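Local coordinates for cysteine protease S273R (PDB 6LJB), which probably acts as a SUMO-1-type cysteine protease that cleaves the viral polyproteins pp220 and pp62 during maturation and dampens host immune signalling, at residues A[31-36]-A[58-63]; A[88-93]-A[167-172]; A[115-120]-A[155-160]; A[229-234]-A[261-266]. All coordinates share one frame; numbering follows the deposited sequence.

Interaction 1. Residues A[31-36]-A[58-63]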
loop_
_atom_site.group_PDB
_atom_site.type_symbol
_atom_site.label_atom_id
_atom_site.label_comp_id
_atom_site.label_asym_id
_atom_site.label_seq_id
_atom_site.Cartn_x
_atom_site.Cartn_y
_atom_site.Cartn_z
ATOM N N LYS A 31 -12.696 -15.354 -21.786
ATOM C CA LYS A 31 -13.399 -16.328 -22.610
ATOM C C LYS A 31 -12.577 -17.582 -22.872
ATOM O O LYS A 31 -13.153 -18.625 -23.199
ATOM C CB LYS A 31 -13.820 -15.697 -23.939
ATOM C CG LYS A 31 -15.281 -15.288 -23.966
ATOM C CD LYS A 31 -16.166 -16.477 -23.627
ATOM C CE LYS A 31 -17.512 -16.037 -23.082
ATOM N NZ LYS A 31 -18.322 -17.200 -22.624
ATOM N N GLU A 32 -11.251 -17.509 -22.738
ATOM C CA GLU A 32 -10.433 -18.707 -22.889
ATOM C C GLU A 32 -10.660 -19.688 -21.746
ATOM O O GLU A 32 -10.441 -20.892 -21.912
ATOM C CB GLU A 32 -8.955 -18.331 -22.976
ATOM C CG GLU A 32 -8.505 -17.830 -24.340
ATOM C CD GLU A 32 -8.161 -18.955 -25.296
ATOM O OE1 GLU A 32 -8.363 -20.132 -24.932
ATOM O OE2 GLU A 32 -7.684 -18.661 -26.412
ATOM N N LEU A 33 -11.099 -19.197 -20.587
ATOM C CA LEU A 33 -11.329 -20.027 -19.413
ATOM C C LEU A 33 -12.789 -19.981 -18.971
ATOM O O LEU A 33 -13.093 -20.181 -17.794
ATOM C CB LEU A 33 -10.415 -19.603 -18.264
ATOM C CG LEU A 33 -8.908 -19.649 -18.517
ATOM C CD1 LEU A 33 -8.151 -19.122 -17.307
ATOM C CD2 LEU A 33 -8.460 -21.061 -18.857
ATOM N N THR A 34 -13.705 -19.724 -19.910
ATOM C CA THR A 34 -15.116 -19.612 -19.552
ATOM C C THR A 34 -15.670 -20.924 -19.015
ATOM O O THR A 34 -16.604 -20.916 -18.205
ATOM C CB THR A 34 -15.935 -19.146 -20.759
ATOM O OG1 THR A 34 -17.323 -19.094 -20.407
ATOM C CG2 THR A 34 -15.749 -20.094 -21.937
ATOM N N SER A 35 -15.111 -22.058 -19.445
ATOM C CA SER A 35 -15.592 -23.346 -18.959
ATOM C C SER A 35 -15.344 -23.495 -17.465
ATOM O O SER A 35 -16.219 -23.958 -16.723
ATOM C CB SER A 35 -14.920 -24.481 -19.732
ATOM O OG SER A 35 -14.950 -24.237 -21.127
ATOM N N PHE A 36 -14.157 -23.098 -17.002
ATOM C CA PHE A 36 -13.837 -23.200 -15.583
ATOM C C PHE A 36 -14.390 -22.025 -14.788
ATOM O O PHE A 36 -14.686 -22.174 -13.598
ATOM C CB PHE A 36 -12.323 -23.295 -15.395
ATOM C CG PHE A 36 -11.633 -24.137 -16.430
ATOM C CD1 PHE A 36 -11.758 -25.517 -16.418
ATOM C CD2 PHE A 36 -10.854 -23.548 -17.412
ATOM C CE1 PHE A 36 -11.121 -26.292 -17.370
ATOM C CE2 PHE A 36 -10.215 -24.318 -18.366
ATOM C CZ PHE A 36 -10.350 -25.692 -18.344
ATOM N N LYS A 58 -4.241 -24.195 -14.527
ATOM C CA LYS A 58 -2.901 -23.789 -14.926
ATOM C C LYS A 58 -2.344 -24.713 -15.998
ATOM O O LYS A 58 -1.593 -24.268 -16.872
ATOM C CB LYS A 58 -1.978 -23.763 -13.709
ATOM C CG LYS A 58 -1.070 -22.551 -13.651
ATOM C CD LYS A 58 -0.378 -22.452 -12.303
ATOM C CE LYS A 58 0.301 -21.105 -12.138
ATOM N NZ LYS A 58 -0.676 -19.986 -12.246
ATOM N N ALA A 59 -2.708 -25.997 -15.959
ATOM C CA ALA A 59 -2.248 -26.922 -16.987
ATOM C C ALA A 59 -2.873 -26.595 -18.337
ATOM O O ALA A 59 -2.175 -26.527 -19.353
ATOM C CB ALA A 59 -2.561 -28.360 -16.576
ATOM N N TYR A 60 -4.188 -26.373 -18.363
ATOM C CA TYR A 60 -4.881 -26.129 -19.624
ATOM C C TYR A 60 -4.380 -24.854 -20.296
ATOM O O TYR A 60 -3.937 -24.877 -21.449
ATOM C CB TYR A 60 -6.391 -26.055 -19.386
ATOM C CG TYR A 60 -7.170 -25.534 -20.574
ATOM C CD1 TYR A 60 -7.487 -26.365 -21.640
ATOM C CD2 TYR A 60 -7.582 -24.207 -20.633
ATOM C CE1 TYR A 60 -8.195 -25.892 -22.729
ATOM C CE2 TYR A 60 -8.289 -23.726 -21.717
ATOM C CZ TYR A 60 -8.593 -24.572 -22.762
ATOM O OH TYR A 60 -9.299 -24.096 -23.844
ATOM N N ALA A 61 -4.449 -23.726 -19.584
ATOM C CA ALA A 61 -4.101 -22.446 -20.192
ATOM C C ALA A 61 -2.625 -22.365 -20.556
ATOM O O ALA A 61 -2.262 -21.659 -21.505
ATOM C CB ALA A 61 -4.481 -21.298 -19.257
ATOM N N GLN A 62 -1.759 -23.072 -19.825
ATOM C CA GLN A 62 -0.337 -23.043 -20.147
ATOM C C GLN A 62 -0.010 -23.969 -21.313
ATOM O O GLN A 62 0.830 -23.634 -22.157
ATOM C CB GLN A 62 0.491 -23.407 -18.915
ATOM C CG GLN A 62 1.970 -23.588 -19.183
ATOM C CD GLN A 62 2.412 -25.023 -18.998
ATOM O OE1 GLN A 62 2.266 -25.595 -17.918
ATOM N NE2 GLN A 62 2.944 -25.619 -20.056
ATOM N N GLN A 63 -0.662 -25.133 -21.383
ATOM C CA GLN A 63 -0.584 -25.956 -22.586
ATOM C C GLN A 63 -1.343 -25.342 -23.756
ATOM O O GLN A 63 -1.347 -25.924 -24.846
ATOM C CB GLN A 63 -1.115 -27.368 -22.302
ATOM C CG GLN A 63 -0.362 -28.137 -21.215
ATOM C CD GLN A 63 0.850 -28.888 -21.733
ATOM O OE1 GLN A 63 1.333 -28.631 -22.834
ATOM N NE2 GLN A 63 1.344 -29.831 -20.936
#
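Phe36 turns the CE2–CZ corner of its ring onto one face of Tyr60, giving an offset edge-to-face pair with centroids 5.3 Å apart and planes inclined at 66°. The nearest approach is from Phe36 CE2 to Tyr60 CD2, at 3.5 Å, while Phe36 CZ lies over the face. The edge of Tyr60, near the ring plane, is lined by two different groups. The methyl Leu33 CD2 comes to 3.7 Å from Tyr60 CD2, and the backbone carbonyl oxygen of Glu32 lies 3.6 Å from Tyr60 CE2. Tyr60 reaches across because its CG stands anti to the backbone N (chi1 168°), which carries the ring out toward the 31-36 segment. Leu33 CD2 serves a second partner as well, packing on the methyl of Ala61, with CD2 and CB 4.0 Å apart. Apart from the Glu32 carbonyl, the contact is apolar and aromatic. Leu33 marks the break between helices 27-32 and 34-37, and helix 55-62 packs against this junction through Tyr60 and Ala61. Val57 of the same helix touches both Leu33 and Phe36, while Leu68 of helix 68-73 covers Leu33 and Ala61, so that these short helices are packed together far from the probable catalytic residues.

Interaction 2. Residues A[88-93]-A[167-172]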
loop_
_atom_site.group_PDB
_atom_site.type_symbol
_atom_site.label_atom_id
_atom_site.label_comp_id
_atom_site.label_asym_id
_atom_site.label_seq_id
_atom_site.Cartn_x
_atom_site.Cartn_y
_atom_site.Cartn_z
ATOM N N LEU A 88 1.604 -8.636 9.040
ATOM C CA LEU A 88 1.937 -8.256 7.675
ATOM C C LEU A 88 3.444 -8.323 7.464
ATOM O O LEU A 88 4.217 -7.745 8.236
ATOM C CB LEU A 88 1.418 -6.852 7.366
ATOM C CG LEU A 88 0.090 -6.801 6.606
ATOM C CD1 LEU A 88 -1.012 -7.505 7.383
ATOM C CD2 LEU A 88 -0.299 -5.366 6.296
ATOM N N THR A 89 3.857 -9.029 6.416
ATOM C CA THR A 89 5.269 -9.190 6.113
ATOM C C THR A 89 5.795 -7.960 5.377
ATOM O O THR A 89 5.053 -7.029 5.052
ATOM C CB THR A 89 5.493 -10.457 5.290
ATOM O OG1 THR A 89 4.876 -10.309 4.006
ATOM C CG2 THR A 89 4.886 -11.660 5.994
ATOM N N ASN A 90 7.105 -7.950 5.116
ATOM C CA ASN A 90 7.678 -6.887 4.299
ATOM C C ASN A 90 7.122 -6.924 2.883
ATOM O O ASN A 90 6.999 -5.879 2.234
ATOM C CB ASN A 90 9.204 -7.000 4.269
ATOM C CG ASN A 90 9.814 -7.070 5.655
ATOM O OD1 ASN A 90 9.231 -6.595 6.630
ATOM N ND2 ASN A 90 10.999 -7.663 5.748
ATOM N N PHE A 91 6.774 -8.115 2.391
ATOM C CA PHE A 91 6.215 -8.236 1.050
ATOM C C PHE A 91 4.750 -7.833 1.000
ATOM O O PHE A 91 4.282 -7.358 -0.039
ATOM C CB PHE A 91 6.387 -9.664 0.533
ATOM C CG PHE A 91 7.811 -10.033 0.256
ATOM C CD1 PHE A 91 8.407 -9.692 -0.947
ATOM C CD2 PHE A 91 8.560 -10.711 1.201
ATOM C CE1 PHE A 91 9.720 -10.025 -1.204
ATOM C CE2 PHE A 91 9.872 -11.047 0.950
ATOM C CZ PHE A 91 10.453 -10.701 -0.255
ATOM N N ASN A 92 4.013 -8.014 2.099
ATOM C CA ASN A 92 2.631 -7.548 2.137
ATOM C C ASN A 92 2.553 -6.033 2.016
ATOM O O ASN A 92 1.530 -5.498 1.574
ATOM C CB ASN A 92 1.948 -8.006 3.426
ATOM C CG ASN A 92 1.893 -9.514 3.556
ATOM O OD1 ASN A 92 2.059 -10.060 4.647
ATOM N ND2 ASN A 92 1.662 -10.196 2.441
ATOM N N ILE A 93 3.616 -5.332 2.395
ATOM C CA ILE A 93 3.606 -3.874 2.414
ATOM C C ILE A 93 4.177 -3.295 1.127
ATOM O O ILE A 93 3.608 -2.364 0.550
ATOM C CB ILE A 93 4.369 -3.363 3.654
ATOM C CG1 ILE A 93 3.638 -3.798 4.924
ATOM C CG2 ILE A 93 4.530 -1.851 3.601
ATOM C CD1 ILE A 93 4.097 -3.088 6.161
ATOM N N LYS A 167 7.701 -6.807 15.414
ATOM C CA LYS A 167 7.542 -6.162 14.112
ATOM C C LYS A 167 6.311 -5.267 14.166
ATOM O O LYS A 167 5.193 -5.687 13.865
ATOM C CB LYS A 167 7.444 -7.207 13.008
ATOM C CG LYS A 167 7.336 -6.633 11.606
ATOM C CD LYS A 167 7.939 -7.579 10.581
ATOM C CE LYS A 167 9.432 -7.751 10.813
ATOM N NZ LYS A 167 10.059 -8.656 9.812
ATOM N N HIS A 168 6.523 -4.013 14.556
ATOM C CA HIS A 168 5.462 -3.020 14.664
ATOM C C HIS A 168 5.611 -2.020 13.524
ATOM O O HIS A 168 6.673 -1.408 13.369
ATOM C CB HIS A 168 5.513 -2.314 16.017
ATOM C CG HIS A 168 4.420 -1.313 16.220
ATOM N ND1 HIS A 168 3.139 -1.671 16.582
ATOM C CD2 HIS A 168 4.417 0.037 16.114
ATOM C CE1 HIS A 168 2.394 -0.584 16.690
ATOM N NE2 HIS A 168 3.145 0.465 16.409
ATOM N N TRP A 169 4.552 -1.855 12.739
ATOM C CA TRP A 169 4.596 -1.009 11.555
ATOM C C TRP A 169 4.089 0.394 11.860
ATOM O O TRP A 169 3.097 0.573 12.572
ATOM C CB TRP A 169 3.766 -1.623 10.425
ATOM C CG TRP A 169 4.317 -2.911 9.900
ATOM C CD1 TRP A 169 3.753 -4.148 10.006
ATOM C CD2 TRP A 169 5.548 -3.090 9.190
ATOM N NE1 TRP A 169 4.553 -5.087 9.399
ATOM C CE2 TRP A 169 5.661 -4.462 8.891
ATOM C CE3 TRP A 169 6.560 -2.223 8.772
ATOM C CZ2 TRP A 169 6.749 -4.987 8.196
ATOM C CZ3 TRP A 169 7.638 -2.745 8.083
ATOM C CH2 TRP A 169 7.724 -4.113 7.802
ATOM N N VAL A 170 4.785 1.391 11.311
ATOM C CA VAL A 170 4.365 2.785 11.356
ATOM C C VAL A 170 4.477 3.355 9.949
ATOM O O VAL A 170 5.236 2.861 9.114
ATOM C CB VAL A 170 5.196 3.628 12.348
ATOM C CG1 VAL A 170 4.989 3.132 13.771
ATOM C CG2 VAL A 170 6.668 3.592 11.969
ATOM N N ALA A 171 3.711 4.411 9.693
ATOM C CA ALA A 171 3.567 4.964 8.354
ATOM C C ALA A 171 4.199 6.346 8.257
ATOM O O ALA A 171 4.139 7.140 9.201
ATOM C CB ALA A 171 2.091 5.044 7.954
ATOM N N ILE A 172 4.805 6.622 7.104
ATOM C CA ILE A 172 5.331 7.938 6.759
ATOM C C ILE A 172 4.635 8.398 5.487
ATOM O O ILE A 172 4.625 7.674 4.484
ATOM C CB ILE A 172 6.859 7.914 6.567
ATOM C CG1 ILE A 172 7.572 7.949 7.919
ATOM C CG2 ILE A 172 7.311 9.080 5.694
ATOM C CD1 ILE A 172 7.413 9.261 8.660
#
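Trp169 and the start of helix 90-103 meet through one hydrogen bond, one CH-pi contact and a polar edge. The hydrogen bond runs from the indole NE1 of Trp169 to the carbonyl oxygen of Leu88, at 2.9 Å with an N-H...O angle of 150°. The donor is tilted from the carbonyl plane, and the acceptor lies slightly out of the indole plane.

The CH-pi contact comes from Ile93, whose CD1 methyl sits 3.5 Å from the centroid of the five-membered ring of Trp169, 18° off the ring normal. The isoleucine and the indole approach from opposite directions, and the methyl lands on the face. The opposite face is covered from within its own segment by Lys167, whose CG lies 3.5 Å above the indole plane, displaced toward the rim.

At the edge, Asn90 presents OD1 in the ring plane, 3.1 Å from CH2 of Trp169, with the amide turned nearly perpendicular to the indole (87°). Within the 88-93 segment, Thr89 and Asn92 form a capping box: Thr89 N donates to Asn92 OD1 over 2.7 Å, and Asn92 N donates back to Thr89 OG1 over 3.1 Å. The box is consistent with a well-ordered turn just after the Leu88 carbonyl.

Trp169 directly follows the inferred active-site His168 and lies beside the probable nucleophile Cys232, so the contact joins the start of helix 90-103 to the start of strand 169-175. With its N-H engaged, both faces covered and an oxygen at its C-H edge, the indole should have little freedom to tilt or slide.

Interaction 3. Residues A[115-120]-A[155-160]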
loop_
_atom_site.group_PDB
_atom_site.type_symbol
_atom_site.label_atom_id
_atom_site.label_comp_id
_atom_site.label_asym_id
_atom_site.label_seq_id
_atom_site.Cartn_x
_atom_site.Cartn_y
_atom_site.Cartn_z
ATOM N N MET A 115 14.407 0.678 11.456
ATOM C CA MET A 115 14.752 1.833 12.275
ATOM C C MET A 115 16.257 2.069 12.358
ATOM O O MET A 115 16.695 2.937 13.123
ATOM C CB MET A 115 14.162 1.674 13.679
ATOM C CG MET A 115 13.803 2.991 14.345
ATOM S SD MET A 115 12.905 4.085 13.228
ATOM C CE MET A 115 11.376 3.182 13.001
ATOM N N ASP A 116 17.052 1.328 11.587
ATOM C CA ASP A 116 18.503 1.447 11.600
ATOM C C ASP A 116 19.037 2.240 10.411
ATOM O O ASP A 116 20.231 2.152 10.106
ATOM C CB ASP A 116 19.142 0.057 11.619
ATOM C CG ASP A 116 18.469 -0.882 12.599
ATOM O OD1 ASP A 116 18.382 -0.538 13.795
ATOM O OD2 ASP A 116 18.019 -1.965 12.167
ATOM N N PHE A 117 18.184 3.019 9.741
ATOM C CA PHE A 117 18.573 3.623 8.471
ATOM C C PHE A 117 19.671 4.673 8.609
ATOM O O PHE A 117 20.250 5.066 7.591
ATOM C CB PHE A 117 17.352 4.228 7.769
ATOM C CG PHE A 117 16.635 5.282 8.568
ATOM C CD1 PHE A 117 17.072 6.597 8.559
ATOM C CD2 PHE A 117 15.503 4.964 9.300
ATOM C CE1 PHE A 117 16.409 7.568 9.279
ATOM C CE2 PHE A 117 14.834 5.933 10.023
ATOM C CZ PHE A 117 15.288 7.237 10.010
ATOM N N GLU A 118 19.974 5.134 9.823
ATOM C CA GLU A 118 21.104 6.034 10.009
ATOM C C GLU A 118 22.440 5.304 9.998
ATOM O O GLU A 118 23.480 5.946 9.819
ATOM C CB GLU A 118 20.961 6.813 11.316
ATOM C CG GLU A 118 19.927 7.921 11.267
ATOM C CD GLU A 118 19.986 8.820 12.485
ATOM O OE1 GLU A 118 20.625 8.427 13.485
ATOM O OE2 GLU A 118 19.400 9.921 12.441
ATOM N N ARG A 119 22.435 3.984 10.188
ATOM C CA ARG A 119 23.654 3.191 10.180
ATOM C C ARG A 119 23.641 2.075 9.147
ATOM O O ARG A 119 24.678 1.434 8.944
ATOM C CB ARG A 119 23.908 2.591 11.573
ATOM C CG ARG A 119 23.737 3.594 12.705
ATOM C CD ARG A 119 23.889 2.950 14.074
ATOM N NE ARG A 119 23.074 1.747 14.218
ATOM C CZ ARG A 119 23.571 0.522 14.347
ATOM N NH1 ARG A 119 24.884 0.337 14.360
ATOM N NH2 ARG A 119 22.758 -0.518 14.470
ATOM N N ILE A 120 22.507 1.822 8.496
ATOM C CA ILE A 120 22.382 0.805 7.462
ATOM C C ILE A 120 21.689 1.435 6.262
ATOM O O ILE A 120 20.740 2.212 6.419
ATOM C CB ILE A 120 21.599 -0.427 7.967
ATOM C CG1 ILE A 120 22.374 -1.134 9.081
ATOM C CG2 ILE A 120 21.301 -1.391 6.827
ATOM C CD1 ILE A 120 21.655 -2.333 9.660
ATOM N N CYS A 155 5.782 5.636 2.893
ATOM C CA CYS A 155 6.652 4.563 3.348
ATOM C C CYS A 155 6.126 4.021 4.667
ATOM O O CYS A 155 5.471 4.735 5.432
ATOM C CB CYS A 155 8.101 5.036 3.513
ATOM S SG CYS A 155 9.271 3.720 3.921
ATOM N N VAL A 156 6.419 2.749 4.926
ATOM C CA VAL A 156 6.029 2.081 6.161
ATOM C C VAL A 156 7.281 1.481 6.784
ATOM O O VAL A 156 7.991 0.704 6.134
ATOM C CB VAL A 156 4.966 0.997 5.924
ATOM C CG1 VAL A 156 4.603 0.319 7.232
ATOM C CG2 VAL A 156 3.729 1.598 5.274
ATOM N N LEU A 157 7.551 1.837 8.036
ATOM C CA LEU A 157 8.753 1.408 8.733
ATOM C C LEU A 157 8.407 0.498 9.904
ATOM O O LEU A 157 7.273 0.468 10.391
ATOM C CB LEU A 157 9.558 2.610 9.245
ATOM C CG LEU A 157 10.359 3.449 8.246
ATOM C CD1 LEU A 157 9.462 4.400 7.469
ATOM C CD2 LEU A 157 11.462 4.213 8.963
ATOM N N ASN A 158 9.412 -0.247 10.353
ATOM C CA ASN A 158 9.319 -1.076 11.546
ATOM C C ASN A 158 10.082 -0.398 12.675
ATOM O O ASN A 158 11.243 -0.015 12.503
ATOM C CB ASN A 158 9.882 -2.474 11.286
ATOM C CG ASN A 158 9.640 -3.434 12.441
ATOM O OD1 ASN A 158 9.249 -3.029 13.537
ATOM N ND2 ASN A 158 9.881 -4.715 12.198
ATOM N N THR A 159 9.431 -0.258 13.828
ATOM C CA THR A 159 10.034 0.396 14.989
ATOM C C THR A 159 10.985 -0.516 15.760
ATOM O O THR A 159 10.960 -0.546 16.992
ATOM C CB THR A 159 8.932 0.924 15.904
ATOM O OG1 THR A 159 7.994 -0.123 16.180
ATOM C CG2 THR A 159 8.207 2.089 15.245
ATOM N N ASP A 160 11.829 -1.264 15.057
ATOM C CA ASP A 160 12.816 -2.125 15.698
ATOM C C ASP A 160 14.006 -2.365 14.775
ATOM O O ASP A 160 14.199 -1.645 13.796
ATOM C CB ASP A 160 12.189 -3.460 16.105
ATOM C CG ASP A 160 13.208 -4.438 16.660
ATOM O OD1 ASP A 160 13.898 -4.087 17.641
ATOM O OD2 ASP A 160 13.317 -5.558 16.119
#
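Bends at chi2 (46°) and chi3 (66°) fold the Met115 side chain round on itself, carrying its terminal methyl to the backbone of the 155-160 segment as that chain leaves its strand. There CE lies 3.2 Å from the carbonyl oxygen of Asn158 and 3.7 Å from CA of Thr159, with the Thr159 methyl CG2 a little farther off. The same methyl also reaches Leu157, CE to CD2 4.2 Å. Phe117 adopts the crowded rotamer, its CG between the backbone N and the carbonyl carbon (chi1 59°), and this directs the ring to Leu157. The two side chains cross at about a right angle, with Phe117 CE2 3.9 Å from Leu157 CD2, so one leucine methyl receives both the methionine and the phenylalanine.

The backbones are tied more loosely: Met115 N gives a weak hydrogen bond to the carbonyl oxygen of Asp160, at 3.3 Å. Pro194 and Val197 touch Met115, and Val197 also touches Phe117, bringing helix 195-208 into the same apolar cluster.

The arrangement is a loop packed over the end of a sheet strand. Strand 152-158 lies between strands 107-109 and 169-175 in the mixed central sheet of the Ulp1-like protease domain. Just beyond its end, Thr159 sits next to the inferred active-site His168 and bonds it through the backbone, placing this packing close to the probable catalytic histidine.

Interaction 4. Residues A[229-234]-A[261-266]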
loop_
_atom_site.group_PDB
_atom_site.type_symbol
_atom_site.label_atom_id
_atom_site.label_comp_id
_atom_site.label_asym_id
_atom_site.label_seq_id
_atom_site.Cartn_x
_atom_site.Cartn_y
_atom_site.Cartn_z
ATOM N N GLN A 229 -2.981 -6.813 18.899
ATOM C CA GLN A 229 -1.571 -7.144 18.763
ATOM C C GLN A 229 -1.150 -7.380 17.320
ATOM O O GLN A 229 0.027 -7.659 17.073
ATOM C CB GLN A 229 -1.243 -8.391 19.595
ATOM C CG GLN A 229 -1.626 -8.285 21.060
ATOM C CD GLN A 229 -0.751 -7.310 21.818
ATOM O OE1 GLN A 229 0.438 -7.173 21.530
ATOM N NE2 GLN A 229 -1.337 -6.623 22.792
ATOM N N THR A 230 -2.073 -7.271 16.360
ATOM C CA THR A 230 -1.823 -7.747 15.006
ATOM C C THR A 230 -2.045 -6.720 13.905
ATOM O O THR A 230 -1.643 -6.981 12.765
ATOM C CB THR A 230 -2.707 -8.967 14.700
ATOM O OG1 THR A 230 -4.086 -8.576 14.721
ATOM C CG2 THR A 230 -2.484 -10.069 15.727
ATOM N N GLU A 231 -2.660 -5.573 14.190
ATOM C CA GLU A 231 -3.123 -4.671 13.144
ATOM C C GLU A 231 -2.167 -3.514 12.878
ATOM O O GLU A 231 -2.590 -2.487 12.339
ATOM C CB GLU A 231 -4.512 -4.138 13.493
ATOM C CG GLU A 231 -5.544 -5.233 13.632
ATOM C CD GLU A 231 -5.584 -6.140 12.419
ATOM O OE1 GLU A 231 -5.991 -5.668 11.337
ATOM O OE2 GLU A 231 -5.198 -7.321 12.544
ATOM N N CYS A 232 -0.886 -3.661 13.224
ATOM C CA CYS A 232 0.076 -2.599 12.943
ATOM C C CYS A 232 0.186 -2.341 11.444
ATOM O O CYS A 232 0.243 -1.185 11.007
ATOM C CB CYS A 232 1.441 -2.961 13.525
ATOM S SG CYS A 232 1.403 -3.486 15.255
ATOM N N GLY A 233 0.210 -3.405 10.646
ATOM C CA GLY A 233 0.286 -3.296 9.208
ATOM C C GLY A 233 -0.920 -2.617 8.588
ATOM O O GLY A 233 -0.793 -1.603 7.895
ATOM N N PRO A 234 -2.117 -3.180 8.802
ATOM C CA PRO A 234 -3.330 -2.539 8.264
ATOM C C PRO A 234 -3.497 -1.087 8.678
ATOM O O PRO A 234 -3.985 -0.279 7.880
ATOM C CB PRO A 234 -4.455 -3.422 8.817
ATOM C CG PRO A 234 -3.830 -4.761 8.949
ATOM C CD PRO A 234 -2.405 -4.512 9.364
ATOM N N GLU A 261 -12.214 -2.125 12.441
ATOM C CA GLU A 261 -12.177 -1.553 11.102
ATOM C C GLU A 261 -10.910 -1.942 10.354
ATOM O O GLU A 261 -10.902 -1.920 9.119
ATOM C CB GLU A 261 -12.301 -0.031 11.172
ATOM C CG GLU A 261 -13.596 0.456 11.805
ATOM C CD GLU A 261 -13.668 1.968 11.899
ATOM O OE1 GLU A 261 -13.846 2.625 10.851
ATOM O OE2 GLU A 261 -13.537 2.499 13.022
ATOM N N MET A 262 -9.841 -2.296 11.074
ATOM C CA MET A 262 -8.634 -2.785 10.419
ATOM C C MET A 262 -8.755 -4.254 10.038
ATOM O O MET A 262 -8.187 -4.672 9.023
ATOM C CB MET A 262 -7.419 -2.568 11.323
ATOM C CG MET A 262 -7.047 -1.105 11.527
ATOM S SD MET A 262 -6.691 -0.241 9.983
ATOM C CE MET A 262 -8.175 0.742 9.779
ATOM N N TYR A 263 -9.474 -5.047 10.839
ATOM C CA TYR A 263 -9.846 -6.390 10.406
ATOM C C TYR A 263 -10.614 -6.329 9.094
ATOM O O TYR A 263 -10.342 -7.088 8.157
ATOM C CB TYR A 263 -10.698 -7.082 11.474
ATOM C CG TYR A 263 -10.074 -7.204 12.848
ATOM C CD1 TYR A 263 -8.699 -7.290 13.013
ATOM C CD2 TYR A 263 -10.871 -7.247 13.985
ATOM C CE1 TYR A 263 -8.137 -7.408 14.273
ATOM C CE2 TYR A 263 -10.320 -7.362 15.244
ATOM C CZ TYR A 263 -8.954 -7.442 15.383
ATOM O OH TYR A 263 -8.405 -7.557 16.639
ATOM N N LYS A 264 -11.584 -5.414 9.014
ATOM C CA LYS A 264 -12.397 -5.269 7.814
ATOM C C LYS A 264 -11.586 -4.716 6.650
ATOM O O LYS A 264 -11.847 -5.065 5.493
ATOM C CB LYS A 264 -13.591 -4.363 8.122
ATOM C CG LYS A 264 -14.714 -4.381 7.102
ATOM C CD LYS A 264 -15.749 -3.319 7.457
ATOM C CE LYS A 264 -16.835 -3.199 6.404
ATOM N NZ LYS A 264 -17.758 -4.366 6.420
ATOM N N PHE A 265 -10.599 -3.861 6.931
ATOM C CA PHE A 265 -9.770 -3.294 5.872
ATOM C C PHE A 265 -8.844 -4.328 5.245
ATOM O O PHE A 265 -8.375 -4.118 4.121
ATOM C CB PHE A 265 -8.957 -2.116 6.417
ATOM C CG PHE A 265 -8.072 -1.457 5.393
ATOM C CD1 PHE A 265 -8.613 -0.889 4.252
ATOM C CD2 PHE A 265 -6.701 -1.398 5.579
ATOM C CE1 PHE A 265 -7.803 -0.278 3.311
ATOM C CE2 PHE A 265 -5.886 -0.788 4.641
ATOM C CZ PHE A 265 -6.438 -0.229 3.506
ATOM N N ARG A 266 -8.577 -5.437 5.940
ATOM C CA ARG A 266 -7.754 -6.492 5.358
ATOM C C ARG A 266 -8.398 -7.081 4.111
ATOM O O ARG A 266 -7.692 -7.506 3.189
ATOM C CB ARG A 266 -7.497 -7.588 6.391
ATOM C CG ARG A 266 -6.586 -7.167 7.533
ATOM C CD ARG A 266 -6.556 -8.220 8.629
ATOM N NE ARG A 266 -5.517 -7.953 9.619
ATOM C CZ ARG A 266 -4.306 -8.499 9.593
ATOM N NH1 ARG A 266 -3.981 -9.344 8.626
ATOM N NH2 ARG A 266 -3.420 -8.201 10.533
HETATM O O HOH W 1 -6.445 -9.176 16.760
#
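Arg266 reaches Glu231 side-on, through NE and NH2, with its chain extended from CG to NE. The pairing is twisted rather than flat, the carboxylate and guanidinium planes standing 49° apart. NE donates to Glu231 OE1 over 2.9 Å at 160°; OE1 accepts on its syn lone pair and lies close to the guanidinium plane. NH2 meets OE2 of Glu231 at 2.8 Å from above the carboxylate plane, completing the salt bridge.

On the anti side of OE2, the Thr230 hydroxyl donates a bond of 2.7 Å, so this oxygen is gripped by two donors, with a weak third bond from Arg266 NE. Tyr263 crosses the glutamate at about a right angle and presents its ring edge, CD1 lying 3.4 Å from Glu231 CD.

Pro234 lies over one face of the guanidinium, its CG 3.7 Å from Arg266 NE. Its CB packs against CB of Met262, where the two backbones come nearest. The bend at chi2 (-58°) sets Met262 SD 3.4 Å from the Pro234 carbonyl oxygen.

Arg266 NH1 bonds in addition to the carbonyls of Pro81 and Gly86. Glu231 is the N-cap residue immediately before the probable nucleophile Cys232, so the salt bridge ties the start of helix 232-244 to helix 259-269. Burial and several donors would be expected to favour the ionised carboxylate of Glu231.

How the interactions relate
Interactions 2, 3 and 4 gather round the inferred catalytic site, whereas interaction 1 stands apart, its centre about 35 Å or more from each of the others. Interactions 2 and 3 share the central sheet: strands 152-158 and 169-175 are neighbours, and the Val170 carbonyl probably accepts a bond from Leu157 N. Interaction 2 meets interaction 4 at that site, where His168 ND1 lies 2.8 Å from Cys232 SG. Chemistry follows position. The buried contact, interaction 4, centres on a salt bridge; the partly buried interaction 2 combines an indole bond with face packing; interaction 3 relies on methyl groups, an aromatic ring and one weak backbone bond; and interaction 1, among outlying helices, is chiefly aromatic and aliphatic.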